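Local coordinates for protein EccE5 (Mycobacterium xenopi RIVM700367, PDB 7B9F) that probably serves as a membrane-associated component of the ESX-5 type VII secretion system, helping to build the translocon that exports mycobacterial proteins, at residues D95-I107 with S218-H232. Numbering follows the deposited sequence.
Sequences DHQRRFGHDVVGI and SVAATLAAATERLAH
Arg99 and Glu228 join a hairpin loop to helix 219-232, and the pair illustrates how one long side chain can lie over alanines before it reaches an acid. Arg99 CB starts toward the helix, and Arg99 CD settles beside the first turn, 4.0 Å from Ala221 CB. A bend at chi3 (67°) then carries the guanidinium along the helix: Ala225 lies under one face, with Ala225 CB 4.2 Å from Arg99 CZ, and Gly101 N lies over the opposite face. At its edge the group meets Glu228, which approaches from the opposite direction on a chain extended beyond CG. Arg99 NH1 gives Glu228 OE1 a salt-bridging hydrogen bond of 2.6 Å, on the syn side but 35° out of the carboxylate plane, while NH2 adds a weak one to the same oxygen; the two planes stand 54° apart. Next to this pair, Val105 CG1 meets Thr227 CG2 tip to tip at 3.8 Å, and Gln97 CG rests on Ala224 CB. Thr227 and Val105 also touch Pro243 of strand 241-243, while a chain of another protein packs on Arg99 and Ala225 and salt-bridges Arg229. A charged link and small apolar contacts together probably hold the loop on the helix.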
# COMPACT_ATOMS: atom_id res chain seq x y z
N ASP A 95 8.14 39.10 -20.52
CA ASP A 95 8.84 38.13 -19.70
C ASP A 95 9.34 37.10 -20.71
O ASP A 95 8.70 36.87 -21.73
CB ASP A 95 7.90 37.56 -18.62
CG ASP A 95 8.44 36.33 -17.87
OD1 ASP A 95 9.36 35.60 -18.30
OD2 ASP A 95 7.91 36.08 -16.77
N HIS A 96 10.48 36.48 -20.42
CA HIS A 96 11.15 35.59 -21.34
C HIS A 96 11.54 34.30 -20.63
O HIS A 96 11.70 34.28 -19.40
CB HIS A 96 12.40 36.23 -21.92
CG HIS A 96 12.16 36.98 -23.18
ND1 HIS A 96 13.18 37.49 -23.95
CD2 HIS A 96 11.01 37.31 -23.81
CE1 HIS A 96 12.67 38.11 -25.00
NE2 HIS A 96 11.35 38.01 -24.94
N GLN A 97 11.69 33.23 -21.40
CA GLN A 97 12.06 31.95 -20.82
C GLN A 97 12.94 31.18 -21.79
O GLN A 97 12.74 31.22 -23.01
CB GLN A 97 10.81 31.14 -20.46
CG GLN A 97 11.09 29.82 -19.77
CD GLN A 97 11.70 30.01 -18.41
OE1 GLN A 97 11.21 30.80 -17.61
NE2 GLN A 97 12.77 29.29 -18.14
N ARG A 98 13.93 30.49 -21.24
CA ARG A 98 14.78 29.57 -21.98
C ARG A 98 14.96 28.31 -21.15
O ARG A 98 14.75 28.31 -19.94
CB ARG A 98 16.12 30.21 -22.33
CG ARG A 98 16.75 29.64 -23.58
CD ARG A 98 16.00 30.13 -24.80
NE ARG A 98 16.51 29.53 -26.03
CZ ARG A 98 17.53 30.01 -26.73
NH1 ARG A 98 18.15 31.11 -26.32
NH2 ARG A 98 17.92 29.41 -27.84
N ARG A 99 15.34 27.22 -21.81
CA ARG A 99 15.19 25.89 -21.23
C ARG A 99 16.18 24.96 -21.94
O ARG A 99 17.14 25.42 -22.55
CB ARG A 99 13.72 25.45 -21.36
CG ARG A 99 13.22 24.45 -20.33
CD ARG A 99 11.80 23.96 -20.64
NE ARG A 99 11.72 23.16 -21.86
CZ ARG A 99 11.38 23.63 -23.05
NH1 ARG A 99 11.34 22.82 -24.09
NH2 ARG A 99 11.06 24.91 -23.20
N PHE A 100 15.95 23.64 -21.83
CA PHE A 100 16.55 22.69 -22.76
C PHE A 100 16.16 22.97 -24.21
O PHE A 100 16.85 22.51 -25.12
CB PHE A 100 16.12 21.25 -22.46
CG PHE A 100 16.84 20.60 -21.32
CD1 PHE A 100 17.67 21.31 -20.48
CD2 PHE A 100 16.68 19.24 -21.11
CE1 PHE A 100 18.32 20.67 -19.43
CE2 PHE A 100 17.33 18.60 -20.07
CZ PHE A 100 18.15 19.32 -19.24
N GLY A 101 15.07 23.69 -24.43
CA GLY A 101 14.48 23.82 -25.74
C GLY A 101 15.23 24.76 -26.65
O GLY A 101 16.34 25.21 -26.38
N HIS A 102 14.58 25.06 -27.76
CA HIS A 102 15.20 25.66 -28.93
C HIS A 102 15.09 27.19 -28.91
O HIS A 102 16.07 27.88 -29.16
CB HIS A 102 14.54 25.05 -30.18
CG HIS A 102 14.93 25.66 -31.49
ND1 HIS A 102 14.26 25.35 -32.66
CD2 HIS A 102 15.96 26.46 -31.85
CE1 HIS A 102 14.82 26.00 -33.67
NE2 HIS A 102 15.85 26.68 -33.21
N ASP A 103 13.91 27.72 -28.58
CA ASP A 103 13.62 29.13 -28.79
C ASP A 103 13.06 29.79 -27.53
O ASP A 103 12.50 29.13 -26.66
CB ASP A 103 12.63 29.32 -29.94
CG ASP A 103 13.24 28.97 -31.28
OD1 ASP A 103 14.46 29.13 -31.43
OD2 ASP A 103 12.49 28.54 -32.18
N VAL A 104 13.25 31.10 -27.46
CA VAL A 104 12.72 31.89 -26.35
C VAL A 104 11.22 32.08 -26.53
O VAL A 104 10.72 32.27 -27.65
CB VAL A 104 13.47 33.22 -26.23
CG1 VAL A 104 13.31 34.07 -27.48
CG2 VAL A 104 13.02 33.99 -25.00
N VAL A 105 10.47 31.97 -25.43
CA VAL A 105 9.02 32.11 -25.43
C VAL A 105 8.65 33.30 -24.56
O VAL A 105 9.12 33.42 -23.43
CB VAL A 105 8.34 30.83 -24.91
CG1 VAL A 105 6.84 30.95 -25.04
CG2 VAL A 105 8.85 29.63 -25.67
N GLY A 106 7.81 34.18 -25.10
CA GLY A 106 7.32 35.31 -24.32
C GLY A 106 6.11 34.92 -23.51
O GLY A 106 5.19 34.26 -24.02
N ILE A 107 6.09 35.32 -22.25
CA ILE A 107 4.99 35.04 -21.34
C ILE A 107 4.46 36.37 -20.84
O ILE A 107 5.24 37.27 -20.52
CB ILE A 107 5.44 34.18 -20.15
CG1 ILE A 107 6.43 33.10 -20.56
CG2 ILE A 107 4.23 33.55 -19.48
CD1 ILE A 107 5.87 32.00 -21.38
N SER A 218 9.94 25.13 -13.14
CA SER A 218 9.29 26.40 -12.87
C SER A 218 7.97 26.44 -13.61
O SER A 218 7.75 25.68 -14.56
CB SER A 218 10.17 27.58 -13.29
OG SER A 218 10.45 27.52 -14.67
N VAL A 219 7.08 27.32 -13.16
CA VAL A 219 5.77 27.42 -13.79
C VAL A 219 5.89 28.02 -15.18
O VAL A 219 5.09 27.71 -16.08
CB VAL A 219 4.78 28.19 -12.89
CG1 VAL A 219 5.09 29.67 -12.85
CG2 VAL A 219 3.35 27.97 -13.35
N ALA A 220 6.88 28.89 -15.39
CA ALA A 220 7.10 29.44 -16.72
C ALA A 220 7.58 28.38 -17.69
O ALA A 220 7.19 28.38 -18.86
CB ALA A 220 8.10 30.59 -16.65
N ALA A 221 8.44 27.46 -17.23
CA ALA A 221 8.96 26.42 -18.10
C ALA A 221 7.90 25.42 -18.51
O ALA A 221 8.12 24.67 -19.47
CB ALA A 221 10.11 25.69 -17.41
N THR A 222 6.77 25.36 -17.81
CA THR A 222 5.68 24.50 -18.22
C THR A 222 5.06 25.00 -19.53
O THR A 222 5.05 24.29 -20.55
CB THR A 222 4.63 24.44 -17.12
OG1 THR A 222 5.23 23.94 -15.92
CG2 THR A 222 3.49 23.55 -17.52
N LEU A 223 4.53 26.22 -19.51
CA LEU A 223 3.83 26.72 -20.68
C LEU A 223 4.79 27.04 -21.81
O LEU A 223 4.40 26.99 -22.97
CB LEU A 223 2.98 27.93 -20.31
CG LEU A 223 2.09 28.51 -21.40
CD1 LEU A 223 1.19 27.43 -21.95
CD2 LEU A 223 1.25 29.57 -20.80
N ALA A 224 6.05 27.32 -21.48
CA ALA A 224 7.07 27.41 -22.52
C ALA A 224 7.21 26.08 -23.26
O ALA A 224 7.29 26.05 -24.49
CB ALA A 224 8.40 27.83 -21.92
N ALA A 225 7.22 24.98 -22.51
CA ALA A 225 7.30 23.66 -23.13
C ALA A 225 6.07 23.37 -23.98
O ALA A 225 6.20 22.84 -25.09
CB ALA A 225 7.47 22.59 -22.06
N ALA A 226 4.88 23.71 -23.48
CA ALA A 226 3.67 23.47 -24.26
C ALA A 226 3.64 24.32 -25.53
O ALA A 226 3.23 23.86 -26.60
CB ALA A 226 2.43 23.76 -23.41
N THR A 227 4.12 25.57 -25.43
CA THR A 227 4.19 26.45 -26.58
C THR A 227 5.14 25.90 -27.63
O THR A 227 4.84 25.91 -28.82
CB THR A 227 4.65 27.83 -26.14
OG1 THR A 227 3.73 28.35 -25.17
CG2 THR A 227 4.70 28.77 -27.31
N GLU A 228 6.31 25.42 -27.19
CA GLU A 228 7.26 24.86 -28.13
C GLU A 228 6.72 23.58 -28.77
O GLU A 228 6.98 23.33 -29.95
CB GLU A 228 8.60 24.60 -27.45
CG GLU A 228 9.32 25.86 -27.03
CD GLU A 228 10.63 25.58 -26.34
OE1 GLU A 228 10.93 24.39 -26.09
OE2 GLU A 228 11.37 26.54 -26.04
N ARG A 229 5.98 22.77 -28.01
CA ARG A 229 5.36 21.59 -28.60
C ARG A 229 4.39 21.97 -29.70
O ARG A 229 4.43 21.39 -30.80
CB ARG A 229 4.63 20.77 -27.54
CG ARG A 229 5.54 19.91 -26.71
CD ARG A 229 4.76 18.99 -25.80
NE ARG A 229 5.58 18.29 -24.80
CZ ARG A 229 6.60 17.46 -25.05
NH1 ARG A 229 6.95 17.13 -26.28
NH2 ARG A 229 7.24 16.92 -24.03
N LEU A 230 3.52 22.94 -29.45
CA LEU A 230 2.55 23.33 -30.47
C LEU A 230 3.23 23.97 -31.67
O LEU A 230 2.85 23.72 -32.82
CB LEU A 230 1.50 24.26 -29.87
CG LEU A 230 0.41 24.74 -30.82
CD1 LEU A 230 -0.44 23.56 -31.23
CD2 LEU A 230 -0.44 25.78 -30.15
N ALA A 231 4.25 24.79 -31.41
CA ALA A 231 4.99 25.44 -32.49
C ALA A 231 5.71 24.43 -33.37
O ALA A 231 5.66 24.52 -34.60
CB ALA A 231 5.98 26.44 -31.91
N HIS A 232 6.37 23.45 -32.76
CA HIS A 232 7.06 22.43 -33.54
C HIS A 232 6.09 21.47 -34.20
O HIS A 232 6.44 20.87 -35.22
CB HIS A 232 8.04 21.66 -32.66
CG HIS A 232 9.34 22.37 -32.45
ND1 HIS A 232 10.51 22.00 -33.09
CD2 HIS A 232 9.66 23.43 -31.66
CE1 HIS A 232 11.49 22.81 -32.71
NE2 HIS A 232 11.00 23.68 -31.84